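Long-range contacts in alanine racemase (Oenococcus oeni PSU-1, PDB 3HUR), which belongs to the alanine racemase family, whose subunits join a TIM-barrel domain to a C-terminal domain built mainly of beta strands: residues L16-A20 / G376-I382; K33-L39 / S60-V66; Y282-F288 / D319-L325; W294-M298 / K340-I346. All coordinates share one frame; numbering follows the deposited sequence.

Contact 1 of 4, residues L16-A20 / G376-I382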
loop_
_atom_site.group_PDB
_atom_site.type_symbol
_atom_site.label_atom_id
_atom_site.label_comp_id
_atom_site.label_asym_id
_atom_site.label_seq_id
_atom_site.Cartn_x
_atom_site.Cartn_y
_atom_site.Cartn_z
ATOM N N LEU A 16 11.414 -30.449 0.175
ATOM C CA LEU A 16 12.202 -30.737 -1.018
ATOM C C LEU A 16 11.869 -32.062 -1.601
ATOM O O LEU A 16 12.088 -32.254 -2.792
ATOM C CB LEU A 16 13.703 -30.674 -0.742
ATOM C CG LEU A 16 14.255 -29.278 -0.406
ATOM C CD1 LEU A 16 15.711 -29.324 0.061
ATOM C CD2 LEU A 16 14.079 -28.347 -1.606
ATOM N N ASP A 17 11.330 -32.966 -0.780
ATOM C CA ASP A 17 10.858 -34.269 -1.270
ATOM C C ASP A 17 9.729 -34.052 -2.269
ATOM O O ASP A 17 9.667 -34.715 -3.298
ATOM C CB ASP A 17 10.278 -35.159 -0.158
ATOM C CG ASP A 17 11.340 -35.769 0.762
ATOM O OD1 ASP A 17 12.360 -36.325 0.298
ATOM O OD2 ASP A 17 11.114 -35.726 1.987
ATOM N N ALA A 18 8.824 -33.145 -1.925
ATOM C CA ALA A 18 7.683 -32.852 -2.755
ATOM C C ALA A 18 8.132 -32.190 -4.040
ATOM O O ALA A 18 7.589 -32.483 -5.103
ATOM C CB ALA A 18 6.654 -31.991 -2.001
ATOM N N ALA A 19 9.162 -31.355 -3.988
ATOM C CA ALA A 19 9.667 -30.796 -5.240
ATOM C C ALA A 19 10.207 -31.917 -6.164
ATOM O O ALA A 19 10.045 -31.865 -7.391
ATOM C CB ALA A 19 10.761 -29.702 -4.995
ATOM N N ALA A 20 10.862 -32.908 -5.564
ATOM C CA ALA A 20 11.477 -33.983 -6.323
ATOM C C ALA A 20 10.361 -34.753 -6.973
ATOM O O ALA A 20 10.354 -34.991 -8.181
ATOM C CB ALA A 20 12.276 -34.884 -5.436
ATOM N N GLY A 376 11.871 -32.313 5.506
ATOM C CA GLY A 376 11.809 -33.629 4.846
ATOM C C GLY A 376 13.135 -34.362 4.781
ATOM O O GLY A 376 14.181 -33.764 4.962
ATOM N N ASP A 377 13.075 -35.669 4.513
ATOM C CA ASP A 377 14.247 -36.559 4.551
ATOM C C ASP A 377 15.271 -36.093 3.546
ATOM O O ASP A 377 16.461 -36.036 3.828
ATOM C CB ASP A 377 13.852 -38.025 4.228
ATOM C CG ASP A 377 12.967 -38.694 5.328
ATOM O OD1 ASP A 377 12.945 -38.242 6.507
ATOM O OD2 ASP A 377 12.302 -39.715 5.005
ATOM N N LEU A 378 14.819 -35.748 2.354
ATOM C CA LEU A 378 15.753 -35.207 1.351
ATOM C C LEU A 378 16.529 -33.998 1.870
ATOM O O LEU A 378 17.706 -33.845 1.606
ATOM C CB LEU A 378 14.991 -34.793 0.101
ATOM C CG LEU A 378 15.409 -35.335 -1.255
ATOM C CD1 LEU A 378 14.662 -34.514 -2.307
ATOM C CD2 LEU A 378 16.924 -35.285 -1.438
ATOM N N ALA A 379 15.851 -33.131 2.605
ATOM C CA ALA A 379 16.462 -31.968 3.209
ATOM C C ALA A 379 17.619 -32.294 4.171
ATOM O O ALA A 379 18.646 -31.618 4.159
ATOM C CB ALA A 379 15.412 -31.170 3.933
ATOM N N GLU A 380 17.411 -33.305 5.004
ATOM C CA GLU A 380 18.416 -33.869 5.927
ATOM C C GLU A 380 19.635 -34.320 5.115
ATOM O O GLU A 380 20.770 -33.850 5.367
ATOM C CB GLU A 380 17.763 -35.073 6.652
ATOM C CG GLU A 380 18.206 -35.492 8.066
ATOM C CD GLU A 380 17.407 -36.778 8.590
ATOM O OE1 GLU A 380 16.804 -37.563 7.782
ATOM O OE2 GLU A 380 17.386 -37.007 9.830
ATOM N N VAL A 381 19.381 -35.173 4.105
ATOM C CA VAL A 381 20.435 -35.773 3.276
ATOM C C VAL A 381 21.300 -34.745 2.546
ATOM O O VAL A 381 22.517 -34.940 2.428
ATOM C CB VAL A 381 19.853 -36.753 2.187
ATOM C CG1 VAL A 381 20.931 -37.121 1.138
ATOM C CG2 VAL A 381 19.208 -38.023 2.820
ATOM N N ILE A 382 20.710 -33.650 2.045
ATOM C CA ILE A 382 21.528 -32.649 1.322
ATOM C C ILE A 382 22.141 -31.571 2.232
ATOM O O ILE A 382 22.870 -30.692 1.765
ATOM C CB ILE A 382 20.767 -32.033 0.128
ATOM C CG1 ILE A 382 19.577 -31.198 0.604
ATOM C CG2 ILE A 382 20.277 -33.125 -0.783
ATOM C CD1 ILE A 382 19.145 -30.175 -0.385
#
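Leu-378 is the main bump of this contact: its CD1 drops into a shallow hollow on helix 16-20 formed by the CB and carbonyl of Leu-16 on one turn and Ala-20 on the next. The methyl lies 3.5 Å from Leu-16 O, an oxygen already used by the helical bond from Ala-20 N, and 4.0 Å from Ala-20 CB. Leu-16 packs in the reverse direction. Its CG is turned anti to the carbonyl carbon (chi1 -67°), and CD1 fits against Ala-379 of helix 377-381 and against Ile-382, three residues further on, meeting Ile-382 CD1 at 3.6 Å and Ala-379 CB at 4.3 Å. Each segment thus offers a leucine to a dip lined by the other.

Asp-17 closes the polar side. Its carboxylate straddles the start of helix 377-381, with OD1 accepting from Leu-378 N at 3.3 Å on the syn side, though well out of the carboxylate plane, while OD2 takes a weak bond from Asp-377 N at 3.2 Å. OD1 also rests against Leu-378 CB. Gly-376, at the N-cap position, brings CA to 3.6 Å from Asp-17 OD2. A negative group here would be expected to interact favourably with the helix N-terminus.

The two segment axes approach to 8.9 Å and run nearly crosswise, at 105°. Helix 16-30 follows strand 10-15 and helix 377-381 follows strand 372-375, and these two strands are parallel neighbours in one sheet; helix 48-57 packs alongside both helices, with Leu-51 against Leu-16 and Ala-54 against Leu-378.

Contact 2 of 4, residues K33-L39 / S60-V66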
loop_
_atom_site.group_PDB
_atom_site.type_symbol
_atom_site.label_atom_id
_atom_site.label_comp_id
_atom_site.label_asym_id
_atom_site.label_seq_id
_atom_site.Cartn_x
_atom_site.Cartn_y
_atom_site.Cartn_z
ATOM N N LYS A 33 12.445 -38.183 -21.460
ATOM C CA LYS A 33 13.709 -38.903 -21.315
ATOM C C LYS A 33 14.604 -38.101 -20.396
ATOM O O LYS A 33 15.011 -38.575 -19.348
ATOM C CB LYS A 33 14.379 -39.171 -22.692
ATOM C CG LYS A 33 13.673 -40.326 -23.546
ATOM C CD LYS A 33 13.161 -41.541 -22.635
ATOM C CE LYS A 33 12.757 -42.826 -23.426
ATOM N NZ LYS A 33 11.839 -42.542 -24.596
ATOM N N LYS A 34 14.852 -36.862 -20.792
ATOM C CA LYS A 34 15.612 -35.931 -20.026
ATOM C C LYS A 34 14.670 -34.916 -19.338
ATOM O O LYS A 34 13.657 -34.542 -19.890
ATOM C CB LYS A 34 16.547 -35.220 -20.985
ATOM C CG LYS A 34 17.555 -36.148 -21.693
ATOM C CD LYS A 34 18.952 -36.012 -21.071
ATOM C CE LYS A 34 19.958 -37.114 -21.505
ATOM N NZ LYS A 34 20.808 -37.519 -20.307
ATOM N N VAL A 35 14.987 -34.502 -18.110
ATOM C CA VAL A 35 14.280 -33.395 -17.438
ATOM C C VAL A 35 15.291 -32.325 -17.063
ATOM O O VAL A 35 16.243 -32.625 -16.360
ATOM C CB VAL A 35 13.535 -33.852 -16.199
ATOM C CG1 VAL A 35 12.995 -32.652 -15.414
ATOM C CG2 VAL A 35 12.428 -34.747 -16.593
ATOM N N TYR A 36 15.094 -31.125 -17.610
ATOM C CA TYR A 36 15.847 -29.924 -17.312
ATOM C C TYR A 36 15.026 -29.023 -16.377
ATOM O O TYR A 36 14.012 -28.448 -16.797
ATOM C CB TYR A 36 16.095 -29.126 -18.583
ATOM C CG TYR A 36 16.816 -29.855 -19.681
ATOM C CD1 TYR A 36 16.899 -29.308 -20.951
ATOM C CD2 TYR A 36 17.426 -31.090 -19.461
ATOM C CE1 TYR A 36 17.556 -29.953 -21.958
ATOM C CE2 TYR A 36 18.082 -31.734 -20.467
ATOM C CZ TYR A 36 18.137 -31.168 -21.713
ATOM O OH TYR A 36 18.817 -31.818 -22.704
ATOM N N ALA A 37 15.473 -28.889 -15.129
ATOM C CA ALA A 37 14.729 -28.155 -14.087
ATOM C C ALA A 37 15.027 -26.697 -14.253
ATOM O O ALA A 37 16.194 -26.320 -14.240
ATOM C CB ALA A 37 15.164 -28.610 -12.739
ATOM N N VAL A 38 13.992 -25.886 -14.487
ATOM C CA VAL A 38 14.182 -24.468 -14.654
ATOM C C VAL A 38 14.031 -23.823 -13.264
ATOM O O VAL A 38 13.036 -23.986 -12.594
ATOM C CB VAL A 38 13.200 -23.852 -15.705
ATOM C CG1 VAL A 38 13.457 -22.359 -15.882
ATOM C CG2 VAL A 38 13.319 -24.534 -17.076
ATOM N N LEU A 39 15.044 -23.073 -12.873
ATOM C CA LEU A 39 15.113 -22.446 -11.601
ATOM C C LEU A 39 15.386 -20.971 -11.794
ATOM O O LEU A 39 16.520 -20.525 -11.694
ATOM C CB LEU A 39 16.273 -23.057 -10.842
ATOM C CG LEU A 39 16.011 -24.485 -10.377
ATOM C CD1 LEU A 39 17.196 -24.901 -9.559
ATOM C CD2 LEU A 39 14.685 -24.591 -9.552
ATOM N N SER A 60 16.458 -36.667 -10.318
ATOM C CA SER A 60 15.145 -36.356 -10.840
ATOM C C SER A 60 15.200 -35.270 -11.876
ATOM O O SER A 60 14.195 -35.033 -12.571
ATOM C CB SER A 60 14.180 -36.033 -9.708
ATOM O OG SER A 60 14.514 -34.816 -9.090
ATOM N N ALA A 61 16.373 -34.644 -12.014
ATOM C CA ALA A 61 16.686 -33.711 -13.117
ATOM C C ALA A 61 18.053 -34.041 -13.740
ATOM O O ALA A 61 18.964 -34.372 -13.022
ATOM C CB ALA A 61 16.712 -32.298 -12.609
ATOM N N ASP A 62 18.189 -33.875 -15.054
ATOM C CA ASP A 62 19.426 -34.149 -15.779
ATOM C C ASP A 62 20.205 -32.888 -16.152
ATOM O O ASP A 62 21.372 -32.953 -16.590
ATOM C CB ASP A 62 19.098 -34.924 -17.068
ATOM C CG ASP A 62 18.119 -36.063 -16.817
ATOM O OD1 ASP A 62 18.528 -37.096 -16.226
ATOM O OD2 ASP A 62 16.931 -35.890 -17.141
ATOM N N ALA A 63 19.541 -31.744 -16.074
ATOM C CA ALA A 63 20.235 -30.455 -16.114
ATOM C C ALA A 63 19.451 -29.383 -15.342
ATOM O O ALA A 63 18.325 -29.588 -14.873
ATOM C CB ALA A 63 20.455 -30.032 -17.501
ATOM N N LEU A 64 20.062 -28.230 -15.231
ATOM C CA LEU A 64 19.456 -27.119 -14.532
ATOM C C LEU A 64 19.531 -25.942 -15.459
ATOM O O LEU A 64 20.558 -25.738 -16.080
ATOM C CB LEU A 64 20.248 -26.793 -13.254
ATOM C CG LEU A 64 20.443 -27.950 -12.283
ATOM C CD1 LEU A 64 21.456 -27.556 -11.186
ATOM C CD2 LEU A 64 19.121 -28.364 -11.719
ATOM N N ILE A 65 18.449 -25.170 -15.543
ATOM C CA ILE A 65 18.438 -23.914 -16.338
ATOM C C ILE A 65 18.207 -22.718 -15.384
ATOM O O ILE A 65 17.336 -22.767 -14.507
ATOM C CB ILE A 65 17.301 -23.933 -17.406
ATOM C CG1 ILE A 65 17.335 -25.238 -18.222
ATOM C CG2 ILE A 65 17.414 -22.747 -18.310
ATOM C CD1 ILE A 65 16.190 -25.433 -19.340
ATOM N N VAL A 66 19.002 -21.672 -15.560
ATOM C CA VAL A 66 18.942 -20.479 -14.748
ATOM C C VAL A 66 19.072 -19.251 -15.661
ATOM O O VAL A 66 19.344 -19.416 -16.866
ATOM C CB VAL A 66 20.033 -20.463 -13.624
ATOM C CG1 VAL A 66 19.920 -21.710 -12.700
ATOM C CG2 VAL A 66 21.357 -20.339 -14.195
#
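Two neighbouring parallel strands of the TIM barrel, 34-38 and 63-66, meet here with Tyr-36 beside Ala-63, Ala-37 beside Leu-64 and Val-38 beside Ile-65. The backbone bonds alternate as parallel pairing requires: Ala-37 N gives to Ala-63 O (2.9 Å), Ile-65 N to Ala-37 O (2.8 Å), and Leu-39 N to Ile-65 O almost straight (173°).

At the start of the pairing Asp-62 adds a side-chain bond to the backbone ones. Its OD2 receives Val-35 N at 2.6 Å, nearly along the C-O axis, while its own N gives to Val-35 O at 2.7 Å; a weak bond from Ala-63 N reaches the same carbonyl. Arg-27 forms a salt bridge to OD2, which would hold the carboxylate in place.

On one face, Ile-65 CD1 touches both Tyr-36 CB and Val-38 CG2, 3.8 Å from each, and Ala-63 CB lies obliquely against the Tyr-36 ring. On the other, Ala-37 CB touches both Ala-61 CB (4.0 Å) and Leu-64 CD2, with Leu-23 of helix 16-30 and Phe-55 of helix 48-57 packed on it.

With helices 41-45 and 48-57 linking the strands, this is the beta-alpha-beta crossover repeated round a TIM barrel, helices outside and Tyr-36, Val-38 and Ile-65 facing inward.

Contact 3 of 4, residues Y282-F288 / D319-L325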
loop_
_atom_site.group_PDB
_atom_site.type_symbol
_atom_site.label_atom_id
_atom_site.label_comp_id
_atom_site.label_asym_id
_atom_site.label_seq_id
_atom_site.Cartn_x
_atom_site.Cartn_y
_atom_site.Cartn_z
ATOM N N TYR A 282 -8.920 -23.115 25.807
ATOM C CA TYR A 282 -7.675 -22.421 25.545
ATOM C C TYR A 282 -7.643 -21.610 24.243
ATOM O O TYR A 282 -8.249 -21.994 23.224
ATOM C CB TYR A 282 -6.547 -23.431 25.536
ATOM C CG TYR A 282 -6.276 -24.008 26.891
ATOM C CD1 TYR A 282 -5.267 -23.481 27.693
ATOM C CD2 TYR A 282 -7.023 -25.100 27.378
ATOM C CE1 TYR A 282 -4.997 -24.003 28.941
ATOM C CE2 TYR A 282 -6.760 -25.635 28.651
ATOM C CZ TYR A 282 -5.743 -25.077 29.419
ATOM O OH TYR A 282 -5.452 -25.565 30.670
ATOM N N VAL A 283 -6.918 -20.486 24.306
ATOM C CA VAL A 283 -6.673 -19.612 23.158
ATOM C C VAL A 283 -5.197 -19.280 22.952
ATOM O O VAL A 283 -4.513 -18.816 23.872
ATOM C CB VAL A 283 -7.352 -18.307 23.311
ATOM C CG1 VAL A 283 -6.892 -17.361 22.179
ATOM C CG2 VAL A 283 -8.846 -18.527 23.292
ATOM N N ALA A 284 -4.732 -19.521 21.724
ATOM C CA ALA A 284 -3.343 -19.267 21.334
ATOM C C ALA A 284 -3.230 -17.921 20.598
ATOM O O ALA A 284 -4.109 -17.542 19.796
ATOM C CB ALA A 284 -2.824 -20.408 20.488
ATOM N N THR A 285 -2.175 -17.200 20.934
ATOM C CA THR A 285 -1.732 -15.985 20.227
ATOM C C THR A 285 -0.549 -16.317 19.284
ATOM O O THR A 285 0.476 -16.869 19.724
ATOM C CB THR A 285 -1.179 -14.977 21.219
ATOM O OG1 THR A 285 -2.174 -14.720 22.183
ATOM C CG2 THR A 285 -0.739 -13.657 20.544
ATOM N N LEU A 286 -0.690 -15.963 18.014
ATOM C CA LEU A 286 0.309 -16.292 17.009
ATOM C C LEU A 286 0.989 -14.986 16.633
ATOM O O LEU A 286 0.335 -13.956 16.540
ATOM C CB LEU A 286 -0.354 -16.949 15.777
ATOM C CG LEU A 286 -1.322 -18.106 16.046
ATOM C CD1 LEU A 286 -1.858 -18.654 14.746
ATOM C CD2 LEU A 286 -0.716 -19.243 16.863
ATOM N N PRO A 287 2.298 -15.012 16.420
ATOM C CA PRO A 287 2.974 -13.755 16.261
ATOM C C PRO A 287 2.987 -13.277 14.811
ATOM O O PRO A 287 4.041 -12.978 14.259
ATOM C CB PRO A 287 4.360 -14.064 16.787
ATOM C CG PRO A 287 4.589 -15.488 16.327
ATOM C CD PRO A 287 3.250 -16.129 16.518
ATOM N N PHE A 288 1.812 -13.204 14.199
ATOM C CA PHE A 288 1.652 -12.430 12.999
ATOM C C PHE A 288 0.372 -11.632 12.988
ATOM O O PHE A 288 -0.603 -11.955 13.641
ATOM C CB PHE A 288 1.707 -13.338 11.776
ATOM C CG PHE A 288 0.731 -14.462 11.813
ATOM C CD1 PHE A 288 -0.535 -14.292 11.341
ATOM C CD2 PHE A 288 1.092 -15.691 12.327
ATOM C CE1 PHE A 288 -1.435 -15.322 11.369
ATOM C CE2 PHE A 288 0.195 -16.751 12.334
ATOM C CZ PHE A 288 -1.072 -16.552 11.860
ATOM N N ASP A 319 0.482 -7.596 14.971
ATOM C CA ASP A 319 1.425 -8.692 15.173
ATOM C C ASP A 319 0.853 -9.812 15.988
ATOM O O ASP A 319 1.585 -10.632 16.490
ATOM C CB ASP A 319 2.721 -8.181 15.824
ATOM C CG ASP A 319 2.511 -7.552 17.242
ATOM O OD1 ASP A 319 1.371 -7.517 17.766
ATOM O OD2 ASP A 319 3.522 -7.077 17.853
ATOM N N GLN A 320 -0.457 -9.880 16.087
ATOM C CA GLN A 320 -1.109 -10.862 16.916
ATOM C C GLN A 320 -2.351 -11.356 16.206
ATOM O O GLN A 320 -3.182 -10.583 15.768
ATOM C CB GLN A 320 -1.530 -10.273 18.271
ATOM C CG GLN A 320 -0.377 -9.935 19.162
ATOM C CD GLN A 320 -0.745 -8.936 20.237
ATOM O OE1 GLN A 320 -1.766 -8.263 20.152
ATOM N NE2 GLN A 320 0.089 -8.821 21.238
ATOM N N THR A 321 -2.472 -12.656 16.168
ATOM C CA THR A 321 -3.633 -13.314 15.683
ATOM C C THR A 321 -3.982 -14.351 16.745
ATOM O O THR A 321 -3.075 -15.016 17.295
ATOM C CB THR A 321 -3.312 -13.994 14.339
ATOM O OG1 THR A 321 -3.017 -12.984 13.369
ATOM C CG2 THR A 321 -4.455 -14.797 13.855
ATOM N N MET A 322 -5.265 -14.484 17.067
ATOM C CA MET A 322 -5.668 -15.423 18.135
ATOM C C MET A 322 -6.418 -16.638 17.575
ATOM O O MET A 322 -7.145 -16.511 16.616
ATOM C CB MET A 322 -6.482 -14.694 19.188
ATOM C CG MET A 322 -5.652 -13.877 20.190
ATOM S SD MET A 322 -6.760 -13.013 21.345
ATOM C CE MET A 322 -7.912 -12.286 20.274
ATOM N N VAL A 323 -6.190 -17.812 18.159
ATOM C CA VAL A 323 -6.880 -19.040 17.744
ATOM C C VAL A 323 -7.425 -19.866 18.912
ATOM O O VAL A 323 -6.726 -20.163 19.874
ATOM C CB VAL A 323 -5.929 -19.930 16.888
ATOM C CG1 VAL A 323 -6.551 -21.289 16.594
ATOM C CG2 VAL A 323 -5.573 -19.215 15.593
ATOM N N LYS A 324 -8.684 -20.267 18.799
ATOM C CA LYS A 324 -9.291 -21.197 19.757
ATOM C C LYS A 324 -8.789 -22.581 19.474
ATOM O O LYS A 324 -9.048 -23.096 18.411
ATOM C CB LYS A 324 -10.829 -21.193 19.645
ATOM C CG LYS A 324 -11.545 -22.058 20.727
ATOM C CD LYS A 324 -13.059 -22.170 20.497
ATOM C CE LYS A 324 -13.686 -23.175 21.526
ATOM N NZ LYS A 324 -15.209 -23.295 21.480
ATOM N N LEU A 325 -8.105 -23.184 20.446
ATOM C CA LEU A 325 -7.523 -24.528 20.318
ATOM C C LEU A 325 -8.491 -25.614 20.826
ATOM O O LEU A 325 -9.371 -25.340 21.640
ATOM C CB LEU A 325 -6.234 -24.606 21.127
ATOM C CG LEU A 325 -5.210 -23.472 20.953
ATOM C CD1 LEU A 325 -4.129 -23.481 22.063
ATOM C CD2 LEU A 325 -4.584 -23.535 19.559
#
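The hydroxyl of Thr-321 donates to Phe-288 O over only 2.6 Å, arriving 37° above the carbonyl plane. Phe-288 has CG between its backbone N and carbonyl carbon (chi1 55°), which folds the ring back so that CE1 also lies 3.5 Å from Thr-321 OG1. An inverse gamma turn centred on Pro-287 brings the chain round to this point.

From there the two antiparallel strands pair regularly. Leu-286 and Thr-321 form a hydrogen-bonded pair, with Leu-286 N giving to Thr-321 O at 2.7 Å; Ala-284 and Val-323 form the next, with Val-323 N reaching Ala-284 O at 2.7 Å.

One face is mostly apolar beyond Thr-321. Leu-325 straddles Ala-284 CB with both methyls, CD1 and CD2, at 3.7 Å, and Leu-286 CD1 crosses Val-323 CG2 at 3.9 Å. Thr-285, on the opposite face, lies side by side with Gln-320, with Thr-285 CG2 4.0 Å from Gln-320 CG.

Their polar ends bond across subunit boundaries: Thr-285 OG1 to Tyr-271 OH of the third subunit, and Gln-320 NE2 to Tyr-354 OH of the second and Tyr-271 O of the third. The strand pair thus packs Leu-286 and Phe-288 against strand 334-339, while Thr-285 and Gln-320 link it to two other subunits.

Contact 4 of 4, residues W294-M298 / K340-I346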
loop_
_atom_site.group_PDB
_atom_site.type_symbol
_atom_site.label_atom_id
_atom_site.label_comp_id
_atom_site.label_asym_id
_atom_site.label_seq_id
_atom_site.Cartn_x
_atom_site.Cartn_y
_atom_site.Cartn_z
ATOM N N TRP A 294 2.329 -10.522 3.443
ATOM C CA TRP A 294 1.887 -11.806 2.973
ATOM C C TRP A 294 0.539 -12.239 3.541
ATOM O O TRP A 294 -0.086 -13.171 3.028
ATOM C CB TRP A 294 2.933 -12.897 3.297
ATOM C CG TRP A 294 3.303 -13.078 4.770
ATOM C CD1 TRP A 294 4.407 -12.548 5.413
ATOM C CD2 TRP A 294 2.592 -13.830 5.765
ATOM N NE1 TRP A 294 4.419 -12.940 6.706
ATOM C CE2 TRP A 294 3.325 -13.733 6.956
ATOM C CE3 TRP A 294 1.437 -14.589 5.753
ATOM C CZ2 TRP A 294 2.916 -14.336 8.143
ATOM C CZ3 TRP A 294 1.012 -15.213 6.943
ATOM C CH2 TRP A 294 1.751 -15.069 8.124
ATOM N N LEU A 295 0.089 -11.627 4.629
ATOM C CA LEU A 295 -1.114 -12.153 5.301
ATOM C C LEU A 295 -2.317 -11.970 4.398
ATOM O O LEU A 295 -3.280 -12.752 4.467
ATOM C CB LEU A 295 -1.379 -11.500 6.673
ATOM C CG LEU A 295 -2.509 -12.127 7.490
ATOM C CD1 LEU A 295 -2.143 -13.516 7.957
ATOM C CD2 LEU A 295 -2.851 -11.275 8.667
ATOM N N ARG A 296 -2.240 -10.968 3.520
ATOM C CA ARG A 296 -3.395 -10.664 2.703
ATOM C C ARG A 296 -3.633 -11.680 1.592
ATOM O O ARG A 296 -4.631 -11.556 0.908
ATOM C CB ARG A 296 -3.410 -9.195 2.225
ATOM C CG ARG A 296 -2.628 -8.852 0.976
ATOM C CD ARG A 296 -2.224 -7.341 0.979
ATOM N NE ARG A 296 -0.872 -7.115 0.403
ATOM C CZ ARG A 296 0.009 -6.184 0.822
ATOM N NH1 ARG A 296 -0.270 -5.362 1.842
ATOM N NH2 ARG A 296 1.210 -6.098 0.251
ATOM N N ARG A 297 -2.795 -12.715 1.444
ATOM C CA ARG A 297 -3.149 -13.815 0.567
ATOM C C ARG A 297 -3.696 -15.026 1.307
ATOM O O ARG A 297 -4.001 -16.056 0.668
ATOM C CB ARG A 297 -1.975 -14.237 -0.322
ATOM C CG ARG A 297 -0.916 -15.098 0.307
ATOM C CD ARG A 297 -0.180 -15.938 -0.734
ATOM N NE ARG A 297 0.637 -15.165 -1.688
ATOM C CZ ARG A 297 1.049 -15.640 -2.874
ATOM N NH1 ARG A 297 0.748 -16.876 -3.233
ATOM N NH2 ARG A 297 1.790 -14.889 -3.698
ATOM N N MET A 298 -3.826 -14.917 2.630
ATOM C CA MET A 298 -4.280 -16.034 3.438
ATOM C C MET A 298 -5.717 -15.829 3.940
ATOM O O MET A 298 -6.142 -14.714 4.231
ATOM C CB MET A 298 -3.358 -16.245 4.633
ATOM C CG MET A 298 -1.889 -16.377 4.315
ATOM S SD MET A 298 -1.415 -17.788 3.373
ATOM C CE MET A 298 0.161 -17.080 2.949
ATOM N N LYS A 340 -6.117 -18.365 0.582
ATOM C CA LYS A 340 -7.345 -18.104 -0.159
ATOM C C LYS A 340 -7.440 -18.980 -1.414
ATOM O O LYS A 340 -8.521 -19.470 -1.746
ATOM C CB LYS A 340 -7.399 -16.624 -0.554
ATOM C CG LYS A 340 -7.650 -15.648 0.616
ATOM C CD LYS A 340 -7.807 -14.216 0.109
ATOM C CE LYS A 340 -8.236 -13.253 1.237
ATOM N NZ LYS A 340 -7.864 -11.819 0.938
ATOM N N ASP A 341 -6.295 -19.183 -2.074
ATOM C CA ASP A 341 -6.166 -19.929 -3.335
ATOM C C ASP A 341 -4.842 -20.729 -3.382
ATOM O O ASP A 341 -3.771 -20.199 -3.728
ATOM C CB ASP A 341 -6.247 -18.934 -4.514
ATOM C CG ASP A 341 -6.009 -19.596 -5.886
ATOM O OD1 ASP A 341 -6.095 -20.854 -5.975
ATOM O OD2 ASP A 341 -5.703 -18.844 -6.857
ATOM N N GLY A 342 -4.941 -22.019 -3.065
ATOM C CA GLY A 342 -3.780 -22.930 -2.980
ATOM C C GLY A 342 -2.852 -22.913 -4.186
ATOM O O GLY A 342 -1.625 -23.007 -4.040
ATOM N N GLY A 343 -3.430 -22.766 -5.375
ATOM C CA GLY A 343 -2.658 -22.753 -6.594
ATOM C C GLY A 343 -2.143 -21.386 -7.040
ATOM O O GLY A 343 -1.630 -21.259 -8.173
ATOM N N GLU A 344 -2.284 -20.369 -6.186
ATOM C CA GLU A 344 -1.929 -19.001 -6.566
ATOM C C GLU A 344 -0.441 -18.911 -6.863
ATOM O O GLU A 344 0.359 -19.587 -6.258
ATOM C CB GLU A 344 -2.320 -17.965 -5.462
ATOM C CG GLU A 344 -1.884 -16.512 -5.805
ATOM C CD GLU A 344 -2.358 -15.449 -4.849
ATOM O OE1 GLU A 344 -3.024 -15.776 -3.848
ATOM O OE2 GLU A 344 -2.054 -14.255 -5.092
ATOM N N GLN A 345 -0.079 -18.054 -7.806
ATOM C CA GLN A 345 1.327 -17.880 -8.179
ATOM C C GLN A 345 2.185 -17.341 -6.989
ATOM O O GLN A 345 1.696 -16.633 -6.143
ATOM C CB GLN A 345 1.499 -16.905 -9.355
ATOM C CG GLN A 345 0.480 -16.967 -10.472
ATOM C CD GLN A 345 0.759 -18.063 -11.500
ATOM O OE1 GLN A 345 1.272 -17.789 -12.595
ATOM N NE2 GLN A 345 0.436 -19.304 -11.140
ATOM N N ILE A 346 3.471 -17.692 -6.994
ATOM C CA ILE A 346 4.408 -17.188 -6.022
ATOM C C ILE A 346 5.451 -16.315 -6.672
ATOM O O ILE A 346 6.320 -15.803 -5.989
ATOM C CB ILE A 346 5.014 -18.290 -5.183
ATOM C CG1 ILE A 346 5.765 -19.305 -6.048
ATOM C CG2 ILE A 346 3.946 -18.947 -4.378
ATOM C CD1 ILE A 346 6.508 -20.341 -5.275
#
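Arg-297 and Glu-344 lie flat against each other, guanidinium and carboxylate planes only 14° apart, with Glu-344 CD 3.8 Å above the guanidinium plane and displaced toward its rim. Stacked in this way, the carboxylate has no N-H aimed at it; the salt bridge from Arg-297 NH1 to Glu-344 OE1 is long, 4.0 Å, and rests on charge alone. The N-H groups point outward in the guanidinium plane, where NH1 (3.1 Å) and NH2 (3.0 Å) together grip Gln-345 O. NH2 lies in the plane of that carbonyl, whereas NH1 stands above it. A bend at chi3 (67°) in Arg-297 turns the group toward this oxygen.

The arginine ends a 3-10 segment, 294-297, and its partners are the last residue of a type I turn, Asp-341 to Glu-344, and the residue after it, in the loop between strands 334-339 and 347-353 of the C-terminal domain.

At the other end Lys-340 runs extended alongside the backbone of the 3-10 segment. Its N donates to Arg-297 O at 3.1 Å, CG rests 3.8 Å from Met-298 C, and NZ reaches Arg-296 O at 3.2 Å. Arg-297 NH2 also makes a weak bond to Thr-365 O.

How the contacts relate
Contact 2 lies in the TIM barrel and contacts 3 and 4 in the C-terminal domain, and the centres of contacts 2 and 3 are about 42 Å apart. Contact 1, joining residues near the two chain ends, encloses the other three in sequence. Its helix 16-30 leads into strand 34-38 of contact 2, and the two contacts touch where Ala-20 CA meets Ser-60 OG at 4.2 Å, their centres about 17 Å apart. Contacts 3 and 4 alternate along the chain, 282-288, 294-298, 319-325, 340-346, and touch where Phe-288 meets Trp-294 and Leu-295. Contact 1 brings the last helix, which follows strand 372-375 of the mixed sheet, back against helix 16-30, and so probably links that sheet to the barrel.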